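Local coordinates for protein quinone oxidoreductase (Thermus thermophilus, PDB 1IZ0) that binds NADPH and probably uses it to reduce quinones, at residues L190-V196 with G211-I217; R152-S158 with A171-Y177; M1-V5 with L15-P21; L30-G36 with E62-V67. The contacts are given in a common frame with arbitrary orientation. Residue numbers count along the deposited sequence, not the author numbering.

The four contacts illustrate how a two-domain medium-chain dehydrogenase/reductase is built from distinct sheets, with the cofactor residues of these contacts at the ends of strands in one of them. Interactions 1 and 2 both belong to the parallel sheet of the Rossmann-type domain; their centres lie about 14 Å apart and they touch where L190 CD2 meets L154 CD1 at 4.1 Å. Each ends at its C-terminal side on NADPH-binding residues, S158 and Y177 in interaction 2 and I217 in interaction 1, although no cofactor occupies this chain. Interactions 3 and 4, centres about 15 Å apart, lie on the other side of the molecule's centre, and their strands 13-17 and 27-37 are consecutive. The centre of interaction 4, in the GroES-like part, is about 33 Å from those of interactions 1 and 2.

Interaction 1 (L190-V196 with G211-I217); sequences LDLVLEV and GGRLVYI
E195 folds its side chain over L214, bringing CG of E195 to 3.4 Å from CD1 of L214, while V193 CG1 lies 4.0 Å from that same L214 CD1. The axes of strands 192-195 and 212-216, parallel neighbours, approach to 4.8 Å and diverge by 13°. Register pairs L192 with R213, V193 with L214, L194 with V215 and E195 with Y216. Backbone hydrogen bonds alternate in the parallel fashion: R213 N to D191 O (2.8 Å), V193 N to R213 O (3.0 Å), V215 N to V193 O (2.8 Å), E195 N to V215 O (2.9 Å) and I217 N to E195 O (2.8 Å). On the face of L192, L194, R213 and V215, L194 in its mt rotamer sets CD2 4.0 Å from V215 CB; helix 108-120 packs here, with helix 201-205 across the sheet. R213 curls back so that NE hydrogen-bonds G211 O (2.8 Å), and its guanidinium forms a salt bridge with E127. Such pairing is characteristic of a Rossmann-type sheet, whose C-terminal strand ends carry cofactor residues, here I217, just past strand 212-216. With E195 hydrogen-bonded to Q132, S204 and G198, both charges are accommodated beside a largely aliphatic interface.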
loop_
_atom_site.group_PDB
_atom_site.type_symbol
_atom_site.label_atom_id
_atom_site.label_comp_id
_atom_site.label_asym_id
_atom_site.label_seq_id
_atom_site.Cartn_x
_atom_site.Cartn_y
_atom_site.Cartn_z
ATOM N N LEU A 190 16.313 14.939 7.593
ATOM C CA LEU A 190 15.784 13.596 7.727
ATOM C C LEU A 190 16.773 12.518 7.303
ATOM O O LEU A 190 17.648 12.749 6.463
ATOM C CB LEU A 190 14.502 13.473 6.903
ATOM C CG LEU A 190 13.471 14.553 7.234
ATOM C CD1 LEU A 190 12.353 14.518 6.222
ATOM C CD2 LEU A 190 12.939 14.334 8.647
ATOM N N ASP A 191 16.622 11.345 7.908
ATOM C CA ASP A 191 17.454 10.188 7.609
ATOM C C ASP A 191 16.819 9.431 6.444
ATOM O O ASP A 191 17.516 8.886 5.589
ATOM C CB ASP A 191 17.537 9.259 8.831
ATOM C CG ASP A 191 18.275 9.892 10.000
ATOM O OD1 ASP A 191 19.444 10.282 9.808
ATOM O OD2 ASP A 191 17.696 10.000 11.108
ATOM N N LEU A 192 15.489 9.410 6.422
ATOM C CA LEU A 192 14.734 8.713 5.388
ATOM C C LEU A 192 13.518 9.485 4.885
ATOM O O LEU A 192 12.898 10.262 5.614
ATOM C CB LEU A 192 14.230 7.359 5.905
ATOM C CG LEU A 192 15.184 6.237 6.308
ATOM C CD1 LEU A 192 15.656 6.442 7.726
ATOM C CD2 LEU A 192 14.453 4.910 6.219
ATOM N N VAL A 193 13.175 9.244 3.629
ATOM C CA VAL A 193 12.010 9.853 3.019
ATOM C C VAL A 193 11.320 8.775 2.186
ATOM O O VAL A 193 11.969 8.102 1.383
ATOM C CB VAL A 193 12.387 11.026 2.087
ATOM C CG1 VAL A 193 11.145 11.500 1.333
ATOM C CG2 VAL A 193 12.983 12.178 2.899
ATOM N N LEU A 194 10.023 8.580 2.414
ATOM C CA LEU A 194 9.251 7.609 1.644
ATOM C C LEU A 194 8.517 8.472 0.639
ATOM O O LEU A 194 7.520 9.109 0.965
ATOM C CB LEU A 194 8.259 6.851 2.535
ATOM C CG LEU A 194 8.868 5.947 3.616
ATOM C CD1 LEU A 194 7.755 5.212 4.371
ATOM C CD2 LEU A 194 9.814 4.942 2.980
ATOM N N GLU A 195 9.047 8.507 -0.580
ATOM C CA GLU A 195 8.510 9.318 -1.668
ATOM C C GLU A 195 7.382 8.709 -2.482
ATOM O O GLU A 195 7.593 7.713 -3.175
ATOM C CB GLU A 195 9.639 9.666 -2.633
ATOM C CG GLU A 195 10.196 11.058 -2.482
ATOM C CD GLU A 195 9.196 12.110 -2.883
ATOM O OE1 GLU A 195 8.619 11.990 -3.984
ATOM O OE2 GLU A 195 8.991 13.057 -2.100
ATOM N N VAL A 196 6.199 9.317 -2.418
ATOM C CA VAL A 196 5.050 8.850 -3.202
ATOM C C VAL A 196 4.532 9.986 -4.089
ATOM O O VAL A 196 3.798 9.754 -5.042
ATOM C CB VAL A 196 3.894 8.346 -2.305
ATOM C CG1 VAL A 196 4.318 7.074 -1.585
ATOM C CG2 VAL A 196 3.497 9.425 -1.296
ATOM N N GLY A 211 24.037 10.885 4.856
ATOM C CA GLY A 211 23.706 9.472 4.918
ATOM C C GLY A 211 22.232 9.182 4.683
ATOM O O GLY A 211 21.790 8.031 4.787
ATOM N N GLY A 212 21.469 10.216 4.346
ATOM C CA GLY A 212 20.041 10.037 4.137
ATOM C C GLY A 212 19.639 9.203 2.937
ATOM O O GLY A 212 20.384 9.091 1.963
ATOM N N ARG A 213 18.461 8.589 3.002
ATOM C CA ARG A 213 18.001 7.808 1.868
ATOM C C ARG A 213 16.535 8.006 1.534
ATOM O O ARG A 213 15.663 8.009 2.413
ATOM C CB ARG A 213 18.311 6.313 2.049
ATOM C CG ARG A 213 18.166 5.773 3.450
ATOM C CD ARG A 213 19.520 5.359 4.012
ATOM N NE ARG A 213 19.844 6.116 5.220
ATOM C CZ ARG A 213 19.530 5.748 6.460
ATOM N NH1 ARG A 213 18.876 4.609 6.690
ATOM N NH2 ARG A 213 19.876 6.528 7.478
ATOM N N LEU A 214 16.285 8.186 0.241
ATOM C CA LEU A 214 14.949 8.381 -0.293
ATOM C C LEU A 214 14.495 7.107 -1.004
ATOM O O LEU A 214 15.223 6.558 -1.838
ATOM C CB LEU A 214 14.949 9.556 -1.277
ATOM C CG LEU A 214 13.595 9.980 -1.864
ATOM C CD1 LEU A 214 13.536 11.500 -1.928
ATOM C CD2 LEU A 214 13.396 9.360 -3.252
ATOM N N VAL A 215 13.299 6.636 -0.661
ATOM C CA VAL A 215 12.737 5.443 -1.273
ATOM C C VAL A 215 11.664 5.916 -2.241
ATOM O O VAL A 215 10.655 6.481 -1.830
ATOM C CB VAL A 215 12.097 4.515 -0.222
ATOM C CG1 VAL A 215 11.575 3.262 -0.892
ATOM C CG2 VAL A 215 13.122 4.151 0.848
ATOM N N TYR A 216 11.886 5.698 -3.529
ATOM C CA TYR A 216 10.929 6.137 -4.528
ATOM C C TYR A 216 9.852 5.082 -4.746
ATOM O O TYR A 216 10.075 4.070 -5.412
ATOM C CB TYR A 216 11.662 6.444 -5.831
ATOM C CG TYR A 216 10.880 7.306 -6.788
ATOM C CD1 TYR A 216 9.954 6.746 -7.670
ATOM C CD2 TYR A 216 11.077 8.688 -6.825
ATOM C CE1 TYR A 216 9.244 7.540 -8.573
ATOM C CE2 TYR A 216 10.374 9.493 -7.721
ATOM C CZ TYR A 216 9.461 8.913 -8.593
ATOM O OH TYR A 216 8.775 9.700 -9.493
ATOM N N ILE A 217 8.682 5.331 -4.167
ATOM C CA ILE A 217 7.550 4.421 -4.271
ATOM C C ILE A 217 6.467 4.987 -5.187
ATOM O O ILE A 217 5.630 4.242 -5.699
ATOM C CB ILE A 217 6.935 4.157 -2.887
ATOM C CG1 ILE A 217 8.010 3.627 -1.941
ATOM C CG2 ILE A 217 5.791 3.160 -3.008
ATOM C CD1 ILE A 217 7.570 3.537 -0.498
HETATM O O HOH W 1 21.042 9.715 7.692
#

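Interaction 2 (R152-S158 with A171-Y177); sequences RVLAAAS and AEEAATY. With SO4 (sulfate ion), chain B.
A sulfate ion, probably from the crystallisation liquor, sits at the C-terminal end of this strand pair and is hydrogen-bonded from both segments: S158 N to its O2 (2.9 Å), S158 OG to its O4 (2.9 Å) and Y177 OH to its O3 (2.8 Å). S158, Y177 and K162, also hydrogen-bonded to the ion, are NADPH-binding residues, so the sulfate is consistent with a mimic of a cofactor phosphate. Strands 152-157 and 173-176 run parallel; their axes approach to 4.5 Å and cross at -27°, with L154 to A157 opposite E173 to T176 in order. The ladder's hydrogen bonds are E172 N to V153 O (2.8 Å), A155 N to E173 O (2.9 Å), A175 N to A155 O (2.7 Å), A157 N to A175 O (3.0 Å) and a weak Y177 N to A157 O (3.1 Å). Y177, chi1 m, turns its ring back so that CE1 lies 3.9 Å from A156 CB. At the other end, extended E172 forms a bidentate salt bridge: R152 NE to E172 OE2 and R152 NH2 to E172 OE1, both 2.8 Å. In this beta-alpha-beta unit helix 164-168 makes the crossover; strand 173-176 borders the sheet, strand 152-157 also pairs in parallel with strand 128-131, and V153 packs on helix 137-148.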
loop_
_atom_site.group_PDB
_atom_site.type_symbol
_atom_site.label_atom_id
_atom_site.label_comp_id
_atom_site.label_asym_id
_atom_site.label_seq_id
_atom_site.Cartn_x
_atom_site.Cartn_y
_atom_site.Cartn_z
ATOM N N ARG A 152 11.360 7.881 14.286
ATOM C CA ARG A 152 10.756 9.174 14.586
ATOM C C ARG A 152 10.082 9.581 13.283
ATOM O O ARG A 152 10.755 9.746 12.263
ATOM C CB ARG A 152 11.835 10.190 14.969
ATOM C CG ARG A 152 12.477 9.933 16.329
ATOM C CD ARG A 152 13.560 10.966 16.623
ATOM N NE ARG A 152 13.053 12.338 16.543
ATOM C CZ ARG A 152 13.826 13.403 16.353
ATOM N NH1 ARG A 152 15.142 13.248 16.226
ATOM N NH2 ARG A 152 13.288 14.616 16.282
ATOM N N VAL A 153 8.763 9.749 13.317
ATOM C CA VAL A 153 8.001 10.067 12.110
ATOM C C VAL A 153 7.515 11.498 11.931
ATOM O O VAL A 153 6.921 12.086 12.836
ATOM C CB VAL A 153 6.753 9.150 12.009
ATOM C CG1 VAL A 153 5.986 9.435 10.720
ATOM C CG2 VAL A 153 7.174 7.688 12.096
ATOM N N LEU A 154 7.753 12.035 10.739
ATOM C CA LEU A 154 7.312 13.382 10.377
ATOM C C LEU A 154 6.303 13.101 9.277
ATOM O O LEU A 154 6.684 12.670 8.189
ATOM C CB LEU A 154 8.470 14.203 9.795
ATOM C CG LEU A 154 8.496 15.734 9.842
ATOM C CD1 LEU A 154 9.303 16.226 8.637
ATOM C CD2 LEU A 154 7.104 16.341 9.817
ATOM N N ALA A 155 5.023 13.323 9.559
ATOM C CA ALA A 155 3.974 13.060 8.579
ATOM C C ALA A 155 3.615 14.321 7.826
ATOM O O ALA A 155 3.623 15.413 8.388
ATOM C CB ALA A 155 2.727 12.497 9.275
ATOM N N ALA A 156 3.299 14.171 6.547
ATOM C CA ALA A 156 2.919 15.317 5.742
ATOM C C ALA A 156 1.707 14.967 4.891
ATOM O O ALA A 156 1.533 13.818 4.490
ATOM C CB ALA A 156 4.082 15.739 4.862
ATOM N N ALA A 157 0.856 15.960 4.651
ATOM C CA ALA A 157 -0.339 15.790 3.829
ATOM C C ALA A 157 -0.642 17.132 3.164
ATOM O O ALA A 157 0.010 18.136 3.458
ATOM C CB ALA A 157 -1.521 15.336 4.686
ATOM N N SER A 158 -1.635 17.159 2.283
ATOM C CA SER A 158 -1.980 18.386 1.569
ATOM C C SER A 158 -2.830 19.396 2.343
ATOM O O SER A 158 -2.580 20.598 2.286
ATOM C CB SER A 158 -2.707 18.039 0.267
ATOM O OG SER A 158 -3.910 17.327 0.529
ATOM N N ALA A 171 2.867 9.910 14.759
ATOM C CA ALA A 171 3.838 10.842 14.185
ATOM C C ALA A 171 4.262 11.877 15.227
ATOM O O ALA A 171 3.433 12.348 16.001
ATOM C CB ALA A 171 3.251 11.539 12.970
ATOM N N GLU A 172 5.550 12.220 15.237
ATOM C CA GLU A 172 6.107 13.205 16.174
ATOM C C GLU A 172 5.555 14.586 15.818
ATOM O O GLU A 172 5.273 15.406 16.693
ATOM C CB GLU A 172 7.643 13.180 16.092
ATOM C CG GLU A 172 8.375 14.171 16.992
ATOM C CD GLU A 172 9.887 13.904 17.062
ATOM O OE1 GLU A 172 10.670 14.877 17.109
ATOM O OE2 GLU A 172 10.299 12.723 17.088
ATOM N N GLU A 173 5.405 14.838 14.525
ATOM C CA GLU A 173 4.838 16.093 14.044
ATOM C C GLU A 173 4.152 15.775 12.731
ATOM O O GLU A 173 4.533 14.820 12.050
ATOM C CB GLU A 173 5.918 17.153 13.809
ATOM C CG GLU A 173 6.550 17.709 15.078
ATOM C CD GLU A 173 7.366 18.967 14.817
ATOM O OE1 GLU A 173 8.218 18.951 13.902
ATOM O OE2 GLU A 173 7.162 19.972 15.528
ATOM N N ALA A 174 3.137 16.560 12.390
ATOM C CA ALA A 174 2.402 16.383 11.140
ATOM C C ALA A 174 2.398 17.753 10.476
ATOM O O ALA A 174 2.199 18.760 11.153
ATOM C CB ALA A 174 0.974 15.916 11.418
ATOM N N ALA A 175 2.620 17.808 9.167
ATOM C CA ALA A 175 2.668 19.101 8.496
ATOM C C ALA A 175 2.172 19.088 7.057
ATOM O O ALA A 175 2.161 18.051 6.404
ATOM C CB ALA A 175 4.090 19.635 8.542
ATOM N N THR A 176 1.754 20.251 6.564
ATOM C CA THR A 176 1.296 20.347 5.188
ATOM C C THR A 176 2.564 20.369 4.343
ATOM O O THR A 176 3.642 20.709 4.839
ATOM C CB THR A 176 0.505 21.639 4.939
ATOM O OG1 THR A 176 1.325 22.761 5.274
ATOM C CG2 THR A 176 -0.766 21.667 5.786
ATOM N N TYR A 177 2.449 20.003 3.074
ATOM C CA TYR A 177 3.622 19.974 2.214
ATOM C C TYR A 177 4.402 21.283 2.206
ATOM O O TYR A 177 5.631 21.281 2.199
ATOM C CB TYR A 177 3.216 19.580 0.788
ATOM C CG TYR A 177 2.663 18.172 0.704
ATOM C CD1 TYR A 177 3.368 17.096 1.242
ATOM C CD2 TYR A 177 1.431 17.913 0.097
ATOM C CE1 TYR A 177 2.866 15.799 1.181
ATOM C CE2 TYR A 177 0.917 16.615 0.035
ATOM C CZ TYR A 177 1.638 15.562 0.579
ATOM O OH TYR A 177 1.138 14.271 0.531
HETATM S S SO4 B . -2.436 14.053 -0.076
HETATM O O1 SO4 B . -2.962 12.524 0.094
HETATM O O2 SO4 B . -2.200 14.525 1.275
HETATM O O3 SO4 B . -1.359 14.076 -0.822
HETATM O O4 SO4 B . -3.590 14.727 -0.618
#

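Interaction 3 (M1-V5 with L15-P21); sequences MKAWV and LVDLPEP
This surface contact is a beta hairpin at the N terminus, the pairing of strands 2-6 and 13-17 extended by the loop that follows. The strands are antiparallel but strongly twisted: the axes of 2-5 and 15-17 approach to 4.6 Å and their directions differ by 130°. A3 and V16 form a hydrogen-bonded pair, A3 N to V16 O and V16 N to A3 O both 2.8 Å, flanked by the non-hydrogen-bonded pairs K2 with D17 and W4 with L15. Beyond the strands, L18 N donates to M1 O at 2.7 Å. The terminal amine ties the chain end to the loop: M1 N hydrogen-bonds L18 O at 2.6 Å. M1 N also makes a salt bridge with E20 OE2 at 3.2 Å. On the face of K2, W4, L15 and D17, W4 (chi1 m, chi2 100°) presents the face of its six-membered ring to L15, whose CB lies 3.9 Å from that ring's centroid in a CH-pi contact; W4 NE1 hydrogen-bonds F279 O. A3 and V5 instead meet L18, whose CD1 is 4.1 Å from A3 CB and 4.0 Å from V5 CG2. R84, on strand 84-88, touches both M1 and P21. M1 is modelled as selenomethionine, and its SE lies 3.6 Å from P21 CD.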
loop_
_atom_site.group_PDB
_atom_site.type_symbol
_atom_site.label_atom_id
_atom_site.label_comp_id
_atom_site.label_asym_id
_atom_site.label_seq_id
_atom_site.Cartn_x
_atom_site.Cartn_y
_atom_site.Cartn_z
HETATM N N MSE A 1 -20.564 -17.360 -11.788
HETATM C CA MSE A 1 -20.413 -16.334 -10.713
HETATM C C MSE A 1 -20.408 -14.928 -11.295
HETATM O O MSE A 1 -20.136 -14.733 -12.480
HETATM C CB MSE A 1 -19.099 -16.542 -9.964
HETATM C CG MSE A 1 -17.877 -16.371 -10.844
HETATM SE SE MSE A 1 -16.225 -16.318 -9.843
HETATM C CE MSE A 1 -15.057 -15.673 -11.242
ATOM N N LYS A 2 -20.700 -13.950 -10.449
ATOM C CA LYS A 2 -20.702 -12.565 -10.876
ATOM C C LYS A 2 -19.268 -12.053 -10.765
ATOM O O LYS A 2 -18.502 -12.500 -9.911
ATOM C CB LYS A 2 -21.649 -11.741 -9.991
ATOM C CG LYS A 2 -21.319 -11.782 -8.501
ATOM C CD LYS A 2 -22.329 -10.985 -7.647
ATOM C CE LYS A 2 -21.921 -10.975 -6.168
ATOM N NZ LYS A 2 -22.877 -10.250 -5.277
ATOM N N ALA A 3 -18.896 -11.125 -11.637
ATOM C CA ALA A 3 -17.546 -10.579 -11.601
ATOM C C ALA A 3 -17.443 -9.339 -12.461
ATOM O O ALA A 3 -18.216 -9.161 -13.402
ATOM C CB ALA A 3 -16.544 -11.622 -12.088
ATOM N N TRP A 4 -16.486 -8.479 -12.128
ATOM C CA TRP A 4 -16.263 -7.268 -12.898
ATOM C C TRP A 4 -15.122 -7.529 -13.866
ATOM O O TRP A 4 -14.059 -8.026 -13.481
ATOM C CB TRP A 4 -15.920 -6.086 -11.987
ATOM C CG TRP A 4 -17.101 -5.564 -11.225
ATOM C CD1 TRP A 4 -17.422 -5.823 -9.922
ATOM C CD2 TRP A 4 -18.123 -4.690 -11.722
ATOM N NE1 TRP A 4 -18.579 -5.161 -9.576
ATOM C CE2 TRP A 4 -19.029 -4.458 -10.661
ATOM C CE3 TRP A 4 -18.360 -4.080 -12.963
ATOM C CZ2 TRP A 4 -20.157 -3.638 -10.802
ATOM C CZ3 TRP A 4 -19.485 -3.262 -13.103
ATOM C CH2 TRP A 4 -20.367 -3.050 -12.024
ATOM N N VAL A 5 -15.353 -7.207 -15.131
ATOM C CA VAL A 5 -14.343 -7.419 -16.150
ATOM C C VAL A 5 -14.074 -6.142 -16.918
ATOM O O VAL A 5 -14.996 -5.391 -17.240
ATOM C CB VAL A 5 -14.783 -8.516 -17.141
ATOM C CG1 VAL A 5 -13.682 -8.763 -18.168
ATOM C CG2 VAL A 5 -15.089 -9.798 -16.383
ATOM N N LEU A 15 -20.265 -5.746 -15.261
ATOM C CA LEU A 15 -20.720 -6.780 -14.344
ATOM C C LEU A 15 -21.150 -7.944 -15.235
ATOM O O LEU A 15 -22.088 -7.822 -16.023
ATOM C CB LEU A 15 -21.894 -6.261 -13.512
ATOM C CG LEU A 15 -22.443 -7.120 -12.367
ATOM C CD1 LEU A 15 -23.210 -8.309 -12.927
ATOM C CD2 LEU A 15 -21.298 -7.577 -11.480
ATOM N N VAL A 16 -20.454 -9.067 -15.109
ATOM C CA VAL A 16 -20.730 -10.231 -15.935
ATOM C C VAL A 16 -20.801 -11.542 -15.159
ATOM O O VAL A 16 -20.373 -11.627 -14.008
ATOM C CB VAL A 16 -19.633 -10.360 -17.027
ATOM C CG1 VAL A 16 -19.716 -11.705 -17.722
ATOM C CG2 VAL A 16 -19.790 -9.242 -18.046
ATOM N N ASP A 17 -21.366 -12.559 -15.803
ATOM C CA ASP A 17 -21.463 -13.887 -15.220
ATOM C C ASP A 17 -20.315 -14.677 -15.827
ATOM O O ASP A 17 -20.137 -14.667 -17.039
ATOM C CB ASP A 17 -22.783 -14.552 -15.601
ATOM C CG ASP A 17 -23.960 -13.964 -14.868
ATOM O OD1 ASP A 17 -24.004 -14.085 -13.624
ATOM O OD2 ASP A 17 -24.843 -13.379 -15.531
ATOM N N LEU A 18 -19.528 -15.340 -14.990
ATOM C CA LEU A 18 -18.407 -16.134 -15.477
ATOM C C LEU A 18 -18.433 -17.516 -14.853
ATOM O O LEU A 18 -19.100 -17.737 -13.845
ATOM C CB LEU A 18 -17.071 -15.460 -15.138
ATOM C CG LEU A 18 -16.752 -14.140 -15.846
ATOM C CD1 LEU A 18 -15.355 -13.676 -15.422
ATOM C CD2 LEU A 18 -16.825 -14.327 -17.371
ATOM N N PRO A 19 -17.714 -18.472 -15.457
ATOM C CA PRO A 19 -17.663 -19.840 -14.935
ATOM C C PRO A 19 -16.933 -19.847 -13.597
ATOM O O PRO A 19 -16.072 -19.003 -13.347
ATOM C CB PRO A 19 -16.882 -20.591 -16.011
ATOM C CG PRO A 19 -17.191 -19.810 -17.265
ATOM C CD PRO A 19 -17.071 -18.394 -16.781
ATOM N N GLU A 20 -17.287 -20.794 -12.738
ATOM C CA GLU A 20 -16.649 -20.909 -11.437
ATOM C C GLU A 20 -15.173 -21.224 -11.625
ATOM O O GLU A 20 -14.803 -22.017 -12.488
ATOM C CB GLU A 20 -17.301 -22.024 -10.622
ATOM C CG GLU A 20 -18.736 -21.744 -10.230
ATOM C CD GLU A 20 -18.857 -20.528 -9.332
ATOM O OE1 GLU A 20 -18.217 -20.519 -8.259
ATOM O OE2 GLU A 20 -19.594 -19.586 -9.702
ATOM N N PRO A 21 -14.306 -20.589 -10.829
ATOM C CA PRO A 21 -12.870 -20.843 -10.948
ATOM C C PRO A 21 -12.555 -22.302 -10.615
ATOM O O PRO A 21 -13.178 -22.897 -9.727
ATOM C CB PRO A 21 -12.264 -19.879 -9.928
ATOM C CG PRO A 21 -13.249 -18.743 -9.913
ATOM C CD PRO A 21 -14.570 -19.470 -9.909
#

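Interaction 4 (L30-G36 with E62-V67); sequences LRVEAVG and EVVGVV
Strands 30-36 and 62-67 run antiparallel with a strong twist, axes 4.5 Å apart at closest and directions 135° apart. R31 and V66 form a hydrogen-bonded pair (R31 N to V66 O 3.1 Å, V66 N to R31 O 3.0 Å). A classic beta bulge then shifts the register by one: E33 (phi/psi -113/-39) and A34 both face V64, whose O accepts E33 N at 2.9 Å and, weakly, A34 N at 3.3 Å. V64 N returns to A34 O (3.1 Å), and G36 N meets E62 O (2.9 Å). Without a side chain, G65 lets L30, in a pp rotamer, bring CD1 to 3.4 Å from the G65 CA. L30 also sets CD1 3.6 Å from V63 CG1 and CB 3.3 Å from V67 CG2. The pair belongs to the mixed sheet of the GroES-like domain, where helix 101-105 packs on A34 and V64. Salt bridges of E33 with R71 and E62 with K297 imply that the buried carboxylates find their counter-charges on strands 70-75 and 297-301.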
loop_
_atom_site.group_PDB
_atom_site.type_symbol
_atom_site.label_atom_id
_atom_site.label_comp_id
_atom_site.label_asym_id
_atom_site.label_seq_id
_atom_site.Cartn_x
_atom_site.Cartn_y
_atom_site.Cartn_z
ATOM N N LEU A 30 -11.013 -19.393 -2.994
ATOM C CA LEU A 30 -11.548 -18.695 -1.841
ATOM C C LEU A 30 -12.731 -17.844 -2.251
ATOM O O LEU A 30 -12.719 -17.216 -3.315
ATOM C CB LEU A 30 -10.468 -17.839 -1.157
ATOM C CG LEU A 30 -9.998 -16.441 -1.569
ATOM C CD1 LEU A 30 -11.101 -15.405 -1.381
ATOM C CD2 LEU A 30 -8.809 -16.068 -0.679
ATOM N N ARG A 31 -13.772 -17.866 -1.425
ATOM C CA ARG A 31 -14.949 -17.061 -1.685
ATOM C C ARG A 31 -14.627 -15.695 -1.106
ATOM O O ARG A 31 -14.371 -15.558 0.092
ATOM C CB ARG A 31 -16.201 -17.663 -1.028
ATOM C CG ARG A 31 -16.016 -18.161 0.385
ATOM C CD ARG A 31 -17.332 -18.731 0.934
ATOM N NE ARG A 31 -18.302 -17.676 1.214
ATOM C CZ ARG A 31 -18.177 -16.796 2.204
ATOM N NH1 ARG A 31 -17.126 -16.852 3.009
ATOM N NH2 ARG A 31 -19.093 -15.855 2.386
ATOM N N VAL A 32 -14.627 -14.700 -1.985
ATOM C CA VAL A 32 -14.306 -13.321 -1.653
ATOM C C VAL A 32 -15.297 -12.581 -0.746
ATOM O O VAL A 32 -16.516 -12.631 -0.943
ATOM C CB VAL A 32 -14.121 -12.510 -2.959
ATOM C CG1 VAL A 32 -13.608 -11.114 -2.657
ATOM C CG2 VAL A 32 -13.156 -13.246 -3.885
ATOM N N GLU A 33 -14.752 -11.889 0.253
ATOM C CA GLU A 33 -15.552 -11.102 1.183
ATOM C C GLU A 33 -15.256 -9.617 0.989
ATOM O O GLU A 33 -16.157 -8.781 1.047
ATOM C CB GLU A 33 -15.242 -11.496 2.629
ATOM C CG GLU A 33 -15.782 -12.858 3.030
ATOM C CD GLU A 33 -15.455 -13.201 4.471
ATOM O OE1 GLU A 33 -14.257 -13.341 4.794
ATOM O OE2 GLU A 33 -16.394 -13.321 5.283
ATOM N N ALA A 34 -13.989 -9.293 0.750
ATOM C CA ALA A 34 -13.592 -7.905 0.561
ATOM C C ALA A 34 -12.411 -7.803 -0.397
ATOM O O ALA A 34 -11.637 -8.751 -0.561
ATOM C CB ALA A 34 -13.237 -7.273 1.906
ATOM N N VAL A 35 -12.288 -6.643 -1.034
ATOM C CA VAL A 35 -11.213 -6.401 -1.979
ATOM C C VAL A 35 -10.657 -5.013 -1.716
ATOM O O VAL A 35 -11.404 -4.033 -1.683
ATOM C CB VAL A 35 -11.726 -6.464 -3.439
ATOM C CG1 VAL A 35 -10.562 -6.366 -4.396
ATOM C CG2 VAL A 35 -12.496 -7.755 -3.675
ATOM N N GLY A 36 -9.349 -4.926 -1.511
ATOM C CA GLY A 36 -8.742 -3.633 -1.268
ATOM C C GLY A 36 -8.235 -3.080 -2.585
ATOM O O GLY A 36 -7.554 -3.779 -3.323
ATOM N N GLU A 62 -5.797 -7.383 -4.256
ATOM C CA GLU A 62 -5.713 -7.546 -2.809
ATOM C C GLU A 62 -7.041 -8.100 -2.316
ATOM O O GLU A 62 -8.017 -7.369 -2.166
ATOM C CB GLU A 62 -5.412 -6.193 -2.175
ATOM C CG GLU A 62 -4.919 -6.261 -0.755
ATOM C CD GLU A 62 -4.258 -4.964 -0.329
ATOM O OE1 GLU A 62 -4.429 -3.948 -1.040
ATOM O OE2 GLU A 62 -3.573 -4.961 0.716
ATOM N N VAL A 63 -7.057 -9.400 -2.049
ATOM C CA VAL A 63 -8.268 -10.084 -1.642
ATOM C C VAL A 63 -8.281 -10.664 -0.233
ATOM O O VAL A 63 -7.239 -10.986 0.337
ATOM C CB VAL A 63 -8.570 -11.217 -2.662
ATOM C CG1 VAL A 63 -9.557 -12.208 -2.096
ATOM C CG2 VAL A 63 -9.126 -10.614 -3.935
ATOM N N VAL A 64 -9.486 -10.771 0.316
ATOM C CA VAL A 64 -9.720 -11.350 1.634
ATOM C C VAL A 64 -10.923 -12.275 1.464
ATOM O O VAL A 64 -11.940 -11.884 0.882
ATOM C CB VAL A 64 -10.043 -10.274 2.681
ATOM C CG1 VAL A 64 -10.508 -10.925 3.973
ATOM C CG2 VAL A 64 -8.804 -9.441 2.947
ATOM N N GLY A 65 -10.806 -13.507 1.944
ATOM C CA GLY A 65 -11.912 -14.433 1.789
ATOM C C GLY A 65 -11.812 -15.710 2.596
ATOM O O GLY A 65 -10.878 -15.904 3.375
ATOM N N VAL A 66 -12.770 -16.599 2.376
ATOM C CA VAL A 66 -12.826 -17.849 3.112
ATOM C C VAL A 66 -12.482 -19.102 2.315
ATOM O O VAL A 66 -12.862 -19.252 1.153
ATOM C CB VAL A 66 -14.228 -18.035 3.731
ATOM C CG1 VAL A 66 -14.308 -19.368 4.462
ATOM C CG2 VAL A 66 -14.525 -16.884 4.684
ATOM N N VAL A 67 -11.754 -20.003 2.964
ATOM C CA VAL A 67 -11.371 -21.276 2.368
ATOM C C VAL A 67 -11.601 -22.334 3.442
ATOM O O VAL A 67 -10.879 -22.382 4.439
ATOM C CB VAL A 67 -9.886 -21.297 1.956
ATOM C CG1 VAL A 67 -9.530 -22.651 1.352
ATOM C CG2 VAL A 67 -9.610 -20.187 0.960
HETATM O O HOH W 2 -6.685 -4.717 -5.707
#